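PDB 4RU0: putative branched-chain amino acid ABC transporter, periplasmic branched-chain amino acid-binding protein from Pseudomonas protegens Pf-5, which probably serves as the periplasmic solute-binding component of an ABC importer, capturing branched-chain amino acids or related small molecules for uptake. Local coordinates for residues R398-Q401 against N406-L409. Sequence-based numbering, arbitrary orientation.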
loop_
_atom_site.group_PDB
_atom_site.type_symbol
_atom_site.label_atom_id
_atom_site.label_comp_id
_atom_site.label_asym_id
_atom_site.label_seq_id
_atom_site.Cartn_x
_atom_site.Cartn_y
_atom_site.Cartn_z
ATOM N N ARG A 398 -3.500 10.425 -1.560
ATOM C CA ARG A 398 -3.421 11.640 -2.358
ATOM C C ARG A 398 -3.757 11.333 -3.808
ATOM O O ARG A 398 -3.551 10.214 -4.277
ATOM C CB ARG A 398 -2.030 12.267 -2.256
ATOM C CG ARG A 398 -1.674 12.757 -0.866
ATOM C CD ARG A 398 -0.248 13.276 -0.807
ATOM N NE ARG A 398 -0.048 14.458 -1.638
ATOM C CZ ARG A 398 -0.097 15.708 -1.186
ATOM N NH1 ARG A 398 -0.342 15.940 0.095
ATOM N NH2 ARG A 398 0.099 16.725 -2.014
ATOM N N VAL A 399 -4.283 12.327 -4.512
ATOM C CA VAL A 399 -4.595 12.175 -5.925
ATOM C C VAL A 399 -3.488 12.794 -6.769
ATOM O O VAL A 399 -3.030 13.898 -6.490
ATOM C CB VAL A 399 -5.941 12.830 -6.274
ATOM C CG1 VAL A 399 -6.299 12.579 -7.737
ATOM C CG2 VAL A 399 -7.035 12.320 -5.342
ATOM N N GLN A 400 -3.043 12.073 -7.789
ATOM C CA GLN A 400 -2.063 12.621 -8.712
ATOM C C GLN A 400 -2.531 12.437 -10.150
ATOM O O GLN A 400 -3.239 11.475 -10.459
ATOM C CB GLN A 400 -0.693 11.973 -8.501
ATOM C CG GLN A 400 -0.666 10.482 -8.730
ATOM C CD GLN A 400 0.677 9.882 -8.391
ATOM O OE1 GLN A 400 1.401 10.402 -7.543
ATOM N NE2 GLN A 400 1.021 8.782 -9.055
ATOM N N GLN A 401 -2.134 13.368 -11.018
ATOM C CA GLN A 401 -2.612 13.401 -12.398
ATOM C C GLN A 401 -1.488 13.175 -13.408
ATOM O O GLN A 401 -0.391 13.724 -13.267
ATOM C CB GLN A 401 -3.312 14.736 -12.676
ATOM C CG GLN A 401 -3.844 14.893 -14.090
ATOM C CD GLN A 401 -4.873 16.003 -14.193
ATOM O OE1 GLN A 401 -4.713 17.070 -13.600
ATOM N NE2 GLN A 401 -5.948 15.749 -14.931
ATOM N N ASN A 406 4.686 12.766 -16.765
ATOM C CA ASN A 406 4.895 12.910 -15.328
ATOM C C ASN A 406 3.605 12.941 -14.518
ATOM O O ASN A 406 2.524 13.197 -15.051
ATOM C CB ASN A 406 5.695 14.182 -15.037
ATOM C CG ASN A 406 7.123 14.097 -15.527
ATOM O OD1 ASN A 406 7.995 13.566 -14.839
ATOM N ND2 ASN A 406 7.373 14.626 -16.722
ATOM N N TRP A 407 3.743 12.684 -13.221
ATOM C CA TRP A 407 2.638 12.820 -12.281
ATOM C C TRP A 407 2.652 14.197 -11.628
ATOM O O TRP A 407 3.710 14.786 -11.422
ATOM C CB TRP A 407 2.705 11.737 -11.199
ATOM C CG TRP A 407 2.459 10.355 -11.694
ATOM C CD1 TRP A 407 3.387 9.376 -11.877
ATOM C CD2 TRP A 407 1.195 9.788 -12.070
ATOM N NE1 TRP A 407 2.783 8.231 -12.339
ATOM C CE2 TRP A 407 1.437 8.458 -12.466
ATOM C CE3 TRP A 407 -0.117 10.275 -12.106
ATOM C CZ2 TRP A 407 0.416 7.606 -12.898
ATOM C CZ3 TRP A 407 -1.133 9.423 -12.528
ATOM C CH2 TRP A 407 -0.858 8.107 -12.921
ATOM N N THR A 408 1.469 14.695 -11.293
ATOM C CA THR A 408 1.333 15.959 -10.585
ATOM C C THR A 408 0.321 15.813 -9.453
ATOM O O THR A 408 -0.831 15.448 -9.688
ATOM C CB THR A 408 0.881 17.100 -11.537
ATOM O OG1 THR A 408 1.839 17.261 -12.592
ATOM C CG2 THR A 408 0.743 18.414 -10.781
ATOM N N LEU A 409 0.746 16.092 -8.225
ATOM C CA LEU A 409 -0.174 16.062 -7.095
ATOM C C LEU A 409 -1.231 17.152 -7.239
ATOM O O LEU A 409 -0.901 18.326 -7.389
ATOM C CB LEU A 409 0.584 16.224 -5.778
ATOM C CG LEU A 409 1.419 15.015 -5.362
ATOM C CD1 LEU A 409 2.257 15.314 -4.123
ATOM C CD2 LEU A 409 0.508 13.823 -5.122
#
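Q400 lays its amide over the indole of W407, with NE2 3.2 Å above the plane and the amide tilted 26° from the ring. Its CG sits between the backbone N and the carbonyl carbon (chi1 61°); from there the extended chain runs across the ring, CG lying 3.4 Å from W407 CE3. Glutamine suits this place because its methylenes pack on the aromatic carbons while NE2 lies over the centre of the ring. W407 also touches S273 and V276 of helix 273-276 and A288. Backbone bonds tie Q401 to T408 in both directions, Q401 N to T408 O at 2.8 Å and T408 N to Q401 O at 2.9 Å. This is the turn end of a beta hairpin, strands 396-402 and 407-415, that extends the parallel sheet of one lobe of the periplasmic-binding-protein fold in antiparallel fashion, the latter strand forming its edge. R398, also closely packed, bends at chi3 (65°) to bring NH2 within 3.3 Å of L409 CD1; its guanidinium end meets the leucine methyls, the side chains crossing at about a right angle, and W413 in a cation-pi contact. Packing is looser toward solvent, at N406 and T408. T408, beta-branched and polar, suits an exposed edge strand; Q401 shares its face, NE2 bonded to G285 O.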